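Cellobiose 2-epimerase (Ruminococcus albus, PDB 3VW5) catalyses the reversible epimerization of cellobiose to 4-O-beta-D-glucopyranosyl-D-mannose. Local coordinates at residues A[140-145]-A[187-192]; A[33-38]-A[357-362]; A[5-10]-A[62-67]. The protein carries 2 engineered substitutions. All coordinates share one frame; numbering follows the deposited sequence.

Overall arrangement
The three contacts are spread around an (alpha/alpha)6 barrel, and none of them touches another. Contact 1 joins two barrel helices, contact 3 joins helix 2-19 to the end of helix 47-64, and contact 2 brings together two surface loops far apart in the chain. Contacts 1 and 2 lie on opposite sides of the chain's centre, their centres 35 Å apart. Contacts 1 and 3 come within about 5 Å at their nearest atoms; R124 of helix 109-126 lies between them, salt-bridged to E191 and touched by M62. Contacts 2 and 3, about 13 Å apart at their nearest atoms, share helix 323-340 as a neighbour, through Y339 beside H357 and through W333 and K337 beside E5.

Contact 1: A[140-145]-A[187-192]; sequences EDIEKN and EAYTEL
E143 OE2 is gripped by two phenol groups: Y189 OH donates a hydrogen bond to it at 2.7 Å from the facing helix, and Y152 OH bonds to the same oxygen. The Y189 hydroxyl meets OE2 on the anti side of the carboxylate, 22° out of its plane. Relative to the tyrosine, OE2 lies in the plane of the ring, at its edge. The E143 chain is bent at chi2 (-67°), which folds the carboxylate back toward helix 179-196, while its other oxygen, OE1, forms a salt bridge with R204. Both carboxylate oxygens are thus engaged, a setting likely to favour the ionised form. A glutamine here would probably weaken the pairing with R204, leaving that guanidinium without its opposite charge and the two phenols with a poorer acceptor. Beside the polar bond, I142 CG2 rests 3.5 Å from Y189 OH, so an apolar branch flanks the hydroxyl. F139 meets the Y189 ring edge to face, and R204, L205 and Q208 of helix 199-216 also touch this side chain. The pair bridges the outer helix 129-145, exposed at E140 and K144, and the buried inner helix 179-196, the two-layered helix arrangement of an (alpha/alpha)6 barrel.

Contact 2: A[33-38]-A[357-362]; sequences LSYGLE and HTPHDY. Engineered in segment 33-38: E38 (natural residue Gly).
Y35 and D361 bring two irregular loops together, with their CA atoms 5.9 Å apart and no hydrogen bond joining the two segments. Y35 is the second residue of a type I beta turn from S34 to L37, closed by L37 N donating to S34 O; S34 OG in turn accepts from the backbone N of E38, an engineered residue that is glycine in the natural protein. With CG anti to the backbone N (chi1 168°), the Y35 ring swings out of the turn and presents one face to D361 of the other loop. D361 CA sits 3.4 Å from the centroid of the Y35 ring, 2° off the ring normal, a CH-pi contact over the middle of the face. D361 CB continues over the same face, 3.5 Å from Y35 CE2, but the carboxylate projects off the ring, its plane 77° from that of the ring. P359 meets the ring differently: its CB lies at the edge, 3.9 Å from Y35 OH. The CB of H360 points away from Y35, and its ND1 is hydrogen-bonded to E352. R344 makes a cation-pi contact with the Y35 ring and also bonds Y35 O. One loop runs from helix 2-19 to strand 45-46 and the other from strand 352-353 to helix 373-385, while H357 stacks on Y339 of the neighbouring helix 323-340.

Contact 3: A[5-10]-A[62-67]; sequences EIRQEL and MTLGGD
L10 holds CG anti to its own N (chi1 -164°) and L64 holds CG beside its N (chi1 -47°), torsions that send the two leucines toward each other, tip to tip. They join helix 2-19 to the end of helix 47-64 in the (alpha/alpha)6 barrel. The L10 and L64 CD1 methyls meet at 3.4 Å, an apolar contact that T11 and I15 of helix 2-19 extend along the L64 side chain. L10 is buried and also touches C379 of helix 373-385, so this one side chain bridges that C-terminal helix and the L64 end of helix 47-64. At G65 the chain leaves helical geometry with positive phi, a conformation that favours glycine, and L64 therefore belongs to the last turn. The CB of T63 points toward helix 2-19, but its hydroxyl is bonded to N59 O within its own helix. R7 comes from the more exposed side. Its chain is extended as far as CD and then bends at chi3, and the R7 and L64 side chains pass alongside one another, running opposite ways. The second L64 methyl, CD2, thereby lies over one face of the guanidinium, 3.6 Å from R7 NH1.

Contact 1: A[140-145]-A[187-192]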
loop_
_atom_site.group_PDB
_atom_site.type_symbol
_atom_site.label_atom_id
_atom_site.label_comp_id
_atom_site.label_asym_id
_atom_site.label_seq_id
_atom_site.Cartn_x
_atom_site.Cartn_y
_atom_site.Cartn_z
ATOM N N GLU A 140 -10.333 17.013 1.528
ATOM C CA GLU A 140 -11.221 17.964 0.867
ATOM C C GLU A 140 -10.918 18.092 -0.623
ATOM O O GLU A 140 -11.833 18.130 -1.458
ATOM C CB GLU A 140 -11.162 19.331 1.546
ATOM C CG GLU A 140 -11.951 19.370 2.839
ATOM C CD GLU A 140 -12.087 20.765 3.405
ATOM O OE1 GLU A 140 -11.087 21.534 3.382
ATOM O OE2 GLU A 140 -13.208 21.092 3.874
ATOM N N ASP A 141 -9.631 18.147 -0.953
ATOM C CA ASP A 141 -9.205 18.241 -2.341
ATOM C C ASP A 141 -9.663 17.045 -3.163
ATOM O O ASP A 141 -10.016 17.200 -4.324
ATOM C CB ASP A 141 -7.681 18.390 -2.449
ATOM C CG ASP A 141 -7.190 19.729 -1.938
ATOM O OD1 ASP A 141 -8.056 20.598 -1.662
ATOM O OD2 ASP A 141 -5.950 19.916 -1.819
ATOM N N ILE A 142 -9.646 15.854 -2.573
ATOM C CA ILE A 142 -10.041 14.659 -3.312
ATOM C C ILE A 142 -11.530 14.720 -3.606
ATOM O O ILE A 142 -11.973 14.453 -4.730
ATOM C CB ILE A 142 -9.700 13.344 -2.548
ATOM C CG1 ILE A 142 -8.217 13.004 -2.688
ATOM C CG2 ILE A 142 -10.504 12.167 -3.077
ATOM C CD1 ILE A 142 -7.795 11.848 -1.798
ATOM N N GLU A 143 -12.299 15.088 -2.592
ATOM C CA GLU A 143 -13.748 15.127 -2.724
ATOM C C GLU A 143 -14.219 16.263 -3.644
ATOM O O GLU A 143 -15.195 16.111 -4.366
ATOM C CB GLU A 143 -14.413 15.196 -1.358
ATOM C CG GLU A 143 -14.047 14.050 -0.418
ATOM C CD GLU A 143 -14.557 12.693 -0.877
ATOM O OE1 GLU A 143 -15.782 12.532 -1.080
ATOM O OE2 GLU A 143 -13.725 11.773 -1.026
ATOM N N LYS A 144 -13.508 17.383 -3.638
ATOM C CA LYS A 144 -13.846 18.499 -4.512
ATOM C C LYS A 144 -13.584 18.182 -5.989
ATOM O O LYS A 144 -14.449 18.377 -6.846
ATOM C CB LYS A 144 -13.027 19.732 -4.119
ATOM C CG LYS A 144 -13.555 21.056 -4.671
ATOM C CD LYS A 144 -15.031 21.175 -4.332
ATOM C CE LYS A 144 -15.442 22.609 -4.008
ATOM N NZ LYS A 144 -15.662 23.414 -5.244
ATOM N N ASN A 145 -12.385 17.693 -6.283
ATOM C CA ASN A 145 -11.916 17.646 -7.659
ATOM C C ASN A 145 -11.951 16.299 -8.373
ATOM O O ASN A 145 -11.882 16.265 -9.606
ATOM C CB ASN A 145 -10.512 18.266 -7.764
ATOM C CG ASN A 145 -10.471 19.688 -7.227
ATOM O OD1 ASN A 145 -10.936 20.618 -7.879
ATOM N ND2 ASN A 145 -9.937 19.858 -6.022
ATOM N N GLU A 187 -8.107 2.621 2.514
ATOM C CA GLU A 187 -6.967 2.517 3.404
ATOM C C GLU A 187 -6.676 3.846 4.112
ATOM O O GLU A 187 -6.507 3.880 5.333
ATOM C CB GLU A 187 -5.764 2.078 2.580
ATOM C CG GLU A 187 -4.489 1.796 3.333
ATOM C CD GLU A 187 -3.343 1.577 2.360
ATOM O OE1 GLU A 187 -2.682 0.504 2.404
ATOM O OE2 GLU A 187 -3.114 2.485 1.524
ATOM N N ALA A 188 -6.615 4.927 3.336
ATOM C CA ALA A 188 -6.375 6.281 3.863
ATOM C C ALA A 188 -7.492 6.776 4.779
ATOM O O ALA A 188 -7.226 7.239 5.883
ATOM C CB ALA A 188 -6.127 7.296 2.718
ATOM N N TYR A 189 -8.735 6.690 4.310
ATOM C CA TYR A 189 -9.876 7.206 5.067
ATOM C C TYR A 189 -10.064 6.445 6.366
ATOM O O TYR A 189 -10.437 7.028 7.383
ATOM C CB TYR A 189 -11.166 7.178 4.244
ATOM C CG TYR A 189 -11.211 8.226 3.167
ATOM C CD1 TYR A 189 -12.409 8.562 2.545
ATOM C CD2 TYR A 189 -10.055 8.891 2.771
ATOM C CE1 TYR A 189 -12.458 9.527 1.550
ATOM C CE2 TYR A 189 -10.085 9.866 1.781
ATOM C CZ TYR A 189 -11.291 10.175 1.167
ATOM O OH TYR A 189 -11.333 11.138 0.170
ATOM N N THR A 190 -9.807 5.142 6.328
ATOM C CA THR A 190 -9.775 4.351 7.548
ATOM C C THR A 190 -8.845 5.002 8.565
ATOM O O THR A 190 -9.188 5.110 9.735
ATOM C CB THR A 190 -9.314 2.904 7.295
ATOM O OG1 THR A 190 -10.223 2.271 6.397
ATOM C CG2 THR A 190 -9.280 2.116 8.600
ATOM N N GLU A 191 -7.679 5.449 8.117
ATOM C CA GLU A 191 -6.667 5.969 9.029
ATOM C C GLU A 191 -7.040 7.364 9.521
ATOM O O GLU A 191 -6.785 7.696 10.665
ATOM C CB GLU A 191 -5.267 5.961 8.372
ATOM C CG GLU A 191 -4.089 6.278 9.295
ATOM C CD GLU A 191 -3.802 5.171 10.315
ATOM O OE1 GLU A 191 -2.829 5.309 11.106
ATOM O OE2 GLU A 191 -4.541 4.155 10.331
ATOM N N LEU A 192 -7.633 8.174 8.650
ATOM C CA LEU A 192 -8.098 9.510 9.011
ATOM C C LEU A 192 -9.210 9.404 10.037
ATOM O O LEU A 192 -9.333 10.247 10.905
ATOM C CB LEU A 192 -8.645 10.253 7.791
ATOM C CG LEU A 192 -8.256 11.726 7.623
ATOM C CD1 LEU A 192 -9.309 12.471 6.797
ATOM C CD2 LEU A 192 -8.014 12.404 8.960
#

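Contact 2: A[33-38]-A[357-362]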
loop_
_atom_site.group_PDB
_atom_site.type_symbol
_atom_site.label_atom_id
_atom_site.label_comp_id
_atom_site.label_asym_id
_atom_site.label_seq_id
_atom_site.Cartn_x
_atom_site.Cartn_y
_atom_site.Cartn_z
ATOM N N LEU A 33 17.713 3.228 -5.599
ATOM C CA LEU A 33 18.758 2.248 -5.332
ATOM C C LEU A 33 18.566 1.081 -6.300
ATOM O O LEU A 33 17.591 0.315 -6.181
ATOM C CB LEU A 33 18.691 1.745 -3.889
ATOM C CG LEU A 33 19.748 0.686 -3.528
ATOM C CD1 LEU A 33 21.140 1.305 -3.461
ATOM C CD2 LEU A 33 19.425 -0.031 -2.227
ATOM N N SER A 34 19.482 0.955 -7.257
ATOM C CA SER A 34 19.414 -0.101 -8.278
ATOM C C SER A 34 19.473 -1.531 -7.717
ATOM O O SER A 34 19.828 -1.755 -6.548
ATOM C CB SER A 34 20.542 0.081 -9.298
ATOM O OG SER A 34 21.779 -0.415 -8.795
ATOM N N TYR A 35 19.125 -2.492 -8.571
ATOM C CA TYR A 35 19.239 -3.911 -8.244
ATOM C C TYR A 35 20.659 -4.261 -7.800
ATOM O O TYR A 35 20.846 -4.972 -6.805
ATOM C CB TYR A 35 18.855 -4.771 -9.445
ATOM C CG TYR A 35 19.234 -6.228 -9.275
ATOM C CD1 TYR A 35 18.357 -7.132 -8.658
ATOM C CD2 TYR A 35 20.462 -6.706 -9.727
ATOM C CE1 TYR A 35 18.682 -8.460 -8.493
ATOM C CE2 TYR A 35 20.809 -8.040 -9.563
ATOM C CZ TYR A 35 19.914 -8.919 -8.946
ATOM O OH TYR A 35 20.249 -10.252 -8.781
ATOM N N GLY A 36 21.650 -3.763 -8.547
ATOM C CA GLY A 36 23.053 -3.945 -8.206
ATOM C C GLY A 36 23.534 -3.117 -7.014
ATOM O O GLY A 36 24.734 -3.045 -6.728
ATOM N N LEU A 37 22.587 -2.497 -6.320
ATOM C CA LEU A 37 22.846 -1.745 -5.090
ATOM C C LEU A 37 23.690 -0.483 -5.298
ATOM O O LEU A 37 24.352 -0.019 -4.376
ATOM C CB LEU A 37 23.436 -2.644 -3.990
ATOM C CG LEU A 37 22.589 -3.865 -3.611
ATOM C CD1 LEU A 37 23.219 -4.635 -2.467
ATOM C CD2 LEU A 37 21.156 -3.456 -3.251
ATOM N N GLU A 38 23.647 0.055 -6.516
ATOM C CA GLU A 38 24.229 1.359 -6.832
ATOM C C GLU A 38 23.195 2.464 -6.553
ATOM O O GLU A 38 22.079 2.442 -7.085
ATOM C CB GLU A 38 24.686 1.398 -8.301
ATOM C CG GLU A 38 26.139 1.826 -8.526
ATOM C CD GLU A 38 26.295 3.343 -8.776
ATOM O OE1 GLU A 38 26.354 4.127 -7.779
ATOM O OE2 GLU A 38 26.364 3.757 -9.972
ATOM N N HIS A 357 13.191 -19.214 -8.639
ATOM C CA HIS A 357 13.972 -18.683 -7.528
ATOM C C HIS A 357 15.138 -17.813 -7.938
ATOM O O HIS A 357 16.108 -17.666 -7.191
ATOM C CB HIS A 357 14.452 -19.800 -6.600
ATOM C CG HIS A 357 13.351 -20.670 -6.095
ATOM N ND1 HIS A 357 13.447 -22.041 -6.056
ATOM C CD2 HIS A 357 12.121 -20.361 -5.615
ATOM C CE1 HIS A 357 12.328 -22.547 -5.558
ATOM N NE2 HIS A 357 11.512 -21.548 -5.282
ATOM N N THR A 358 15.059 -17.228 -9.121
ATOM C CA THR A 358 16.110 -16.310 -9.495
ATOM C C THR A 358 15.556 -14.897 -9.641
ATOM O O THR A 358 14.505 -14.692 -10.245
ATOM C CB THR A 358 16.977 -16.835 -10.684
ATOM O OG1 THR A 358 16.966 -15.910 -11.775
ATOM C CG2 THR A 358 16.521 -18.204 -11.128
ATOM N N PRO A 359 16.242 -13.929 -9.019
ATOM C CA PRO A 359 15.777 -12.540 -8.946
ATOM C C PRO A 359 15.809 -11.906 -10.319
ATOM O O PRO A 359 16.697 -12.236 -11.093
ATOM C CB PRO A 359 16.809 -11.864 -8.015
ATOM C CG PRO A 359 17.423 -12.988 -7.232
ATOM C CD PRO A 359 17.448 -14.153 -8.203
ATOM N N HIS A 360 14.845 -11.034 -10.608
ATOM C CA HIS A 360 14.847 -10.225 -11.817
ATOM C C HIS A 360 15.857 -9.126 -11.608
ATOM O O HIS A 360 15.617 -8.191 -10.852
ATOM C CB HIS A 360 13.482 -9.579 -12.051
ATOM C CG HIS A 360 12.436 -10.514 -12.567
ATOM N ND1 HIS A 360 11.126 -10.125 -12.753
ATOM C CD2 HIS A 360 12.498 -11.812 -12.947
ATOM C CE1 HIS A 360 10.428 -11.143 -13.223
ATOM N NE2 HIS A 360 11.237 -12.180 -13.351
ATOM N N ASP A 361 16.984 -9.226 -12.289
ATOM C CA ASP A 361 18.078 -8.288 -12.081
ATOM C C ASP A 361 17.811 -6.923 -12.709
ATOM O O ASP A 361 18.700 -6.073 -12.750
ATOM C CB ASP A 361 19.401 -8.889 -12.598
ATOM C CG ASP A 361 19.480 -8.959 -14.143
ATOM O OD1 ASP A 361 20.609 -9.128 -14.658
ATOM O OD2 ASP A 361 18.440 -8.840 -14.837
ATOM N N TYR A 362 16.597 -6.714 -13.202
ATOM C CA TYR A 362 16.251 -5.425 -13.797
ATOM C C TYR A 362 15.250 -4.611 -12.968
ATOM O O TYR A 362 14.770 -3.570 -13.415
ATOM C CB TYR A 362 15.719 -5.611 -15.220
ATOM C CG TYR A 362 14.555 -6.570 -15.321
ATOM C CD1 TYR A 362 14.762 -7.934 -15.523
ATOM C CD2 TYR A 362 13.251 -6.118 -15.218
ATOM C CE1 TYR A 362 13.689 -8.815 -15.622
ATOM C CE2 TYR A 362 12.177 -6.983 -15.311
ATOM C CZ TYR A 362 12.392 -8.327 -15.514
ATOM O OH TYR A 362 11.308 -9.183 -15.616
#

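Contact 3: A[5-10]-A[62-67]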
loop_
_atom_site.group_PDB
_atom_site.type_symbol
_atom_site.label_atom_id
_atom_site.label_comp_id
_atom_site.label_asym_id
_atom_site.label_seq_id
_atom_site.Cartn_x
_atom_site.Cartn_y
_atom_site.Cartn_z
ATOM N N GLU A 5 11.010 -13.912 14.549
ATOM C CA GLU A 5 11.836 -13.779 13.347
ATOM C C GLU A 5 11.489 -12.518 12.564
ATOM O O GLU A 5 12.376 -11.763 12.135
ATOM C CB GLU A 5 11.681 -15.007 12.443
ATOM C CG GLU A 5 12.069 -16.326 13.111
ATOM C CD GLU A 5 11.684 -17.545 12.287
ATOM O OE1 GLU A 5 11.139 -17.363 11.174
ATOM O OE2 GLU A 5 11.919 -18.686 12.756
ATOM N N ILE A 6 10.192 -12.288 12.397
ATOM C CA ILE A 6 9.733 -11.143 11.632
ATOM C C ILE A 6 10.104 -9.840 12.332
ATOM O O ILE A 6 10.541 -8.884 11.683
ATOM C CB ILE A 6 8.227 -11.247 11.324
ATOM C CG1 ILE A 6 8.013 -12.187 10.139
ATOM C CG2 ILE A 6 7.637 -9.885 11.031
ATOM C CD1 ILE A 6 6.593 -12.647 9.976
ATOM N N ARG A 7 9.964 -9.820 13.655
ATOM C CA ARG A 7 10.318 -8.648 14.449
ATOM C C ARG A 7 11.794 -8.322 14.255
ATOM O O ARG A 7 12.194 -7.153 14.218
ATOM C CB ARG A 7 10.005 -8.883 15.932
ATOM C CG ARG A 7 10.127 -7.638 16.813
ATOM C CD ARG A 7 9.808 -7.937 18.279
ATOM N NE ARG A 7 8.761 -7.075 18.849
ATOM C CZ ARG A 7 8.978 -5.848 19.328
ATOM N NH1 ARG A 7 10.208 -5.329 19.281
ATOM N NH2 ARG A 7 7.970 -5.134 19.848
ATOM N N GLN A 8 12.599 -9.374 14.110
ATOM C CA GLN A 8 14.036 -9.236 13.873
ATOM C C GLN A 8 14.334 -8.663 12.491
ATOM O O GLN A 8 15.221 -7.802 12.324
ATOM C CB GLN A 8 14.707 -10.592 13.995
ATOM C CG GLN A 8 15.523 -10.753 15.245
ATOM C CD GLN A 8 16.861 -11.401 14.960
ATOM O OE1 GLN A 8 17.550 -11.020 14.011
ATOM N NE2 GLN A 8 17.228 -12.394 15.766
ATOM N N GLU A 9 13.592 -9.162 11.503
ATOM C CA GLU A 9 13.725 -8.684 10.133
ATOM C C GLU A 9 13.391 -7.191 10.057
ATOM O O GLU A 9 14.075 -6.418 9.385
ATOM C CB GLU A 9 12.840 -9.506 9.189
ATOM C CG GLU A 9 12.888 -9.040 7.741
ATOM C CD GLU A 9 14.288 -9.078 7.164
ATOM O OE1 GLU A 9 14.567 -8.309 6.218
ATOM O OE2 GLU A 9 15.108 -9.877 7.663
ATOM N N LEU A 10 12.354 -6.786 10.777
ATOM C CA LEU A 10 12.008 -5.376 10.857
ATOM C C LEU A 10 13.102 -4.559 11.548
ATOM O O LEU A 10 13.595 -3.579 10.973
ATOM C CB LEU A 10 10.661 -5.195 11.563
ATOM C CG LEU A 10 9.889 -3.873 11.458
ATOM C CD1 LEU A 10 9.505 -3.400 12.843
ATOM C CD2 LEU A 10 10.605 -2.771 10.688
ATOM N N MET A 62 5.364 4.028 16.502
ATOM C CA MET A 62 4.235 3.647 17.345
ATOM C C MET A 62 4.277 2.171 17.760
ATOM O O MET A 62 3.520 1.746 18.626
ATOM C CB MET A 62 2.903 3.954 16.652
ATOM C CG MET A 62 2.554 5.438 16.546
ATOM S SD MET A 62 0.845 5.743 15.984
ATOM C CE MET A 62 0.930 5.296 14.243
ATOM N N THR A 63 5.152 1.380 17.154
ATOM C CA THR A 63 5.145 -0.053 17.429
ATOM C C THR A 63 6.312 -0.463 18.332
ATOM O O THR A 63 6.163 -1.282 19.243
ATOM C CB THR A 63 5.156 -0.860 16.111
ATOM O OG1 THR A 63 3.990 -0.524 15.353
ATOM C CG2 THR A 63 5.165 -2.360 16.378
ATOM N N LEU A 64 7.461 0.147 18.087
ATOM C CA LEU A 64 8.691 -0.237 18.752
ATOM C C LEU A 64 9.194 0.869 19.679
ATOM O O LEU A 64 9.971 0.614 20.607
ATOM C CB LEU A 64 9.749 -0.534 17.694
ATOM C CG LEU A 64 9.275 -1.425 16.553
ATOM C CD1 LEU A 64 10.348 -1.497 15.513
ATOM C CD2 LEU A 64 8.912 -2.807 17.054
ATOM N N GLY A 65 8.747 2.097 19.423
ATOM C CA GLY A 65 9.300 3.250 20.099
ATOM C C GLY A 65 10.691 3.531 19.560
ATOM O O GLY A 65 11.186 2.811 18.691
ATOM N N GLY A 66 11.323 4.581 20.067
ATOM C CA GLY A 66 12.650 4.944 19.624
ATOM C C GLY A 66 12.623 6.276 18.911
ATOM O O GLY A 66 12.269 6.356 17.740
ATOM N N ASP A 67 12.987 7.330 19.627
ATOM C CA ASP A 67 13.018 8.676 19.067
ATOM C C ASP A 67 13.566 8.745 17.647
ATOM O O ASP A 67 13.099 9.546 16.842
ATOM C CB ASP A 67 13.827 9.612 19.975
ATOM C CG ASP A 67 13.089 9.960 21.251
ATOM O OD1 ASP A 67 11.884 9.605 21.364
ATOM O OD2 ASP A 67 13.705 10.610 22.126
#